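Local coordinates for glycerate dehydrogenase/glyoxylate reductase (Thermus thermophilus, PDB 2CUK), which probably reduces hydroxypyruvate and glyoxylate with a nicotinamide cofactor and belongs to the D-isomer specific 2-hydroxyacid dehydrogenases, at residues V294-A299 with P306-V311. Numbering follows the deposited sequence.
Sequences VENLLA and PPNPVV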
ATOM      1  N   VAL A 294     -14.820  12.235 -24.046  1.00 24.38           N
ATOM      2  CA  VAL A 294     -15.360  13.449 -24.647  1.00 26.12           C
ATOM      3  C   VAL A 294     -14.703  13.722 -26.000  1.00 27.24           C
ATOM      4  O   VAL A 294     -15.384  14.053 -26.972  1.00 27.59           O
ATOM      5  CB  VAL A 294     -15.154  14.662 -23.710  1.00 25.84           C
ATOM      6  CG1 VAL A 294     -15.343  15.972 -24.472  1.00 24.83           C
ATOM      7  CG2 VAL A 294     -16.140  14.581 -22.561  1.00 26.56           C
ATOM      8  N   GLU A 295     -13.383  13.579 -26.063  1.00 27.97           N
ATOM      9  CA  GLU A 295     -12.650  13.803 -27.305  1.00 30.34           C
ATOM     10  C   GLU A 295     -13.180  12.883 -28.403  1.00 30.21           C
ATOM     11  O   GLU A 295     -13.534  13.339 -29.494  1.00 29.93           O
ATOM     12  CB  GLU A 295     -11.157  13.541 -27.098  1.00 31.41           C
ATOM     13  CG  GLU A 295     -10.309  13.760 -28.343  1.00 37.95           C
ATOM     14  CD  GLU A 295     -10.362  15.194 -28.846  1.00 41.45           C
ATOM     15  OE1 GLU A 295      -9.990  16.106 -28.075  1.00 45.26           O
ATOM     16  OE2 GLU A 295     -10.773  15.412 -30.009  1.00 42.19           O
ATOM     17  N   ASN A 296     -13.229  11.587 -28.109  1.00 28.95           N
ATOM     18  CA  ASN A 296     -13.724  10.606 -29.067  1.00 29.55           C
ATOM     19  C   ASN A 296     -15.139  10.940 -29.545  1.00 29.78           C
ATOM     20  O   ASN A 296     -15.417  10.911 -30.745  1.00 30.83           O
ATOM     21  CB  ASN A 296     -13.702   9.203 -28.446  1.00 28.88           C
ATOM     22  CG  ASN A 296     -12.328   8.554 -28.515  1.00 29.47           C
ATOM     23  OD1 ASN A 296     -11.905   8.073 -29.571  1.00 28.82           O
ATOM     24  ND2 ASN A 296     -11.617   8.549 -27.391  1.00 29.89           N
ATOM     25  N   LEU A 297     -16.030  11.260 -28.611  1.00 29.07           N
ATOM     26  CA  LEU A 297     -17.405  11.585 -28.971  1.00 31.01           C
ATOM     27  C   LEU A 297     -17.478  12.815 -29.875  1.00 31.94           C
ATOM     28  O   LEU A 297     -18.128  12.777 -30.918  1.00 33.26           O
ATOM     29  CB  LEU A 297     -18.257  11.794 -27.712  1.00 29.83           C
ATOM     30  CG  LEU A 297     -19.753  12.067 -27.918  1.00 29.88           C
ATOM     31  CD1 LEU A 297     -20.541  11.561 -26.723  1.00 30.94           C
ATOM     32  CD2 LEU A 297     -19.991  13.555 -28.130  1.00 30.57           C
ATOM     33  N   LEU A 298     -16.815  13.900 -29.484  1.00 32.22           N
ATOM     34  CA  LEU A 298     -16.825  15.112 -30.299  1.00 33.00           C
ATOM     35  C   LEU A 298     -16.249  14.835 -31.681  1.00 32.91           C
ATOM     36  O   LEU A 298     -16.766  15.322 -32.686  1.00 32.26           O
ATOM     37  CB  LEU A 298     -16.023  16.232 -29.627  1.00 34.60           C
ATOM     38  CG  LEU A 298     -16.747  17.041 -28.547  1.00 36.98           C
ATOM     39  CD1 LEU A 298     -15.793  18.052 -27.930  1.00 36.97           C
ATOM     40  CD2 LEU A 298     -17.943  17.750 -29.161  1.00 37.78           C
ATOM     41  N   ALA A 299     -15.176  14.053 -31.725  1.00 33.35           N
ATOM     42  CA  ALA A 299     -14.532  13.712 -32.989  1.00 33.48           C
ATOM     43  C   ALA A 299     -15.543  13.137 -33.979  1.00 33.53           C
ATOM     44  O   ALA A 299     -15.643  13.600 -35.115  1.00 33.32           O
ATOM     45  CB  ALA A 299     -13.409  12.714 -32.754  1.00 33.38           C
ATOM     46  N   PRO A 306     -12.252   9.329 -34.822  1.00 37.36           N
ATOM     47  CA  PRO A 306     -11.891   9.341 -33.400  1.00 35.56           C
ATOM     48  C   PRO A 306     -10.520   8.711 -33.165  1.00 34.17           C
ATOM     49  O   PRO A 306     -10.101   7.824 -33.906  1.00 33.99           O
ATOM     50  CB  PRO A 306     -13.020   8.543 -32.759  1.00 35.29           C
ATOM     51  CG  PRO A 306     -13.338   7.534 -33.813  1.00 36.97           C
ATOM     52  CD  PRO A 306     -13.340   8.368 -35.078  1.00 36.71           C
ATOM     53  N   PRO A 307      -9.801   9.167 -32.129  1.00 33.06           N
ATOM     54  CA  PRO A 307      -8.473   8.628 -31.820  1.00 32.96           C
ATOM     55  C   PRO A 307      -8.426   7.213 -31.234  1.00 32.11           C
ATOM     56  O   PRO A 307      -7.432   6.507 -31.404  1.00 33.28           O
ATOM     57  CB  PRO A 307      -7.896   9.670 -30.862  1.00 33.47           C
ATOM     58  CG  PRO A 307      -9.108  10.188 -30.160  1.00 35.07           C
ATOM     59  CD  PRO A 307     -10.099  10.342 -31.291  1.00 32.44           C
ATOM     60  N   ASN A 308      -9.486   6.789 -30.552  1.00 31.94           N
ATOM     61  CA  ASN A 308      -9.487   5.456 -29.949  1.00 31.03           C
ATOM     62  C   ASN A 308     -10.723   4.640 -30.311  1.00 31.36           C
ATOM     63  O   ASN A 308     -11.498   4.240 -29.437  1.00 30.43           O
ATOM     64  CB  ASN A 308      -9.378   5.572 -28.425  1.00 29.36           C
ATOM     65  CG  ASN A 308      -8.356   6.603 -27.989  1.00 27.52           C
ATOM     66  OD1 ASN A 308      -8.711   7.681 -27.520  1.00 26.89           O
ATOM     67  ND2 ASN A 308      -7.078   6.281 -28.151  1.00 29.12           N
ATOM     68  N   PRO A 309     -10.914   4.360 -31.607  1.00 32.57           N
ATOM     69  CA  PRO A 309     -12.078   3.585 -32.036  1.00 32.57           C
ATOM     70  C   PRO A 309     -11.967   2.087 -31.778  1.00 33.79           C
ATOM     71  O   PRO A 309     -10.874   1.513 -31.799  1.00 33.79           O
ATOM     72  CB  PRO A 309     -12.163   3.906 -33.521  1.00 33.77           C
ATOM     73  CG  PRO A 309     -10.708   3.966 -33.907  1.00 34.23           C
ATOM     74  CD  PRO A 309     -10.094   4.767 -32.765  1.00 32.92           C
ATOM     75  N   VAL A 310     -13.115   1.471 -31.522  1.00 35.18           N
ATOM     76  CA  VAL A 310     -13.222   0.037 -31.292  1.00 37.28           C
ATOM     77  C   VAL A 310     -13.892  -0.512 -32.549  1.00 39.18           C
ATOM     78  O   VAL A 310     -13.585  -1.613 -33.003  1.00 39.10           O
ATOM     79  CB  VAL A 310     -14.104  -0.271 -30.068  1.00 38.21           C
ATOM     80  CG1 VAL A 310     -14.275  -1.769 -29.911  1.00 37.90           C
ATOM     81  CG2 VAL A 310     -13.476   0.327 -28.816  1.00 38.99           C
ATOM     82  N   VAL A 311     -14.815   0.274 -33.098  1.00 40.80           N
ATOM     83  CA  VAL A 311     -15.522  -0.085 -34.324  1.00 43.12           C
ATOM     84  C   VAL A 311     -15.698   1.175 -35.169  1.00 43.75           C
ATOM     85  O   VAL A 311     -15.826   2.266 -34.572  1.00 43.71           O
ATOM     86  CB  VAL A 311     -16.926  -0.678 -34.039  1.00 42.92           C
ATOM     87  CG1 VAL A 311     -16.830  -1.782 -33.005  1.00 43.24           C
ATOM     88  CG2 VAL A 311     -17.872   0.412 -33.582  1.00 44.65           C
ATOM     89  OXT VAL A 311     -15.723   1.059 -36.412  1.00 46.71           O
TER
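Asn296 and Asn308 are joined by two hydrogen bonds that tie the C-terminal tail of the chain to helix 283-301, where the tail returns to edge strand 90-92 of the five-stranded parallel sheet; its 2-1-3-4-5 strand order is flavodoxin-like, consistent with the substrate-binding domain of this dehydrogenase family. The backbone N of Asn308 donates to Asn296 OD1 at 2.9 Å, arriving at a lone pair and level with the plane of the C=O. In return Asn296 ND2 reaches Asn308 OD1 at 3.0 Å, nearly straight at 168°, with the acceptor almost in the plane of the donating amide. The two side-chain amides are nevertheless turned 55° against each other. Asn296 swings CG anti to its carbonyl carbon (chi1 -82°), which carries the amide out from the helix to the tail, while ND2 also bonds to Val292 O one turn back; its rotation is thereby fixed from both ends. With an alanine in place of Asn296, the Asn308 N-H and OD1 are likely to lose these partners, and Val292 O its side-chain donor. Asn308 and Val310 continue into backbone bonds with His93 and Val91, and Val310 and Val311 form a classic beta bulge opposite Val91. Around the amide, Pro306 CB and Pro307 CD each lie 3.4 Å from Asn296 OD1, packing against it. About one turn further along the helix, toward its C-terminal end, Ala299 points at Pro306, its CB 3.8 Å from Pro306 CA. Glu295, whose OE1 makes a salt bridge with Arg16, turns only its aliphatic part to the tail, CG lying 4.2 Å from Pro307 CG.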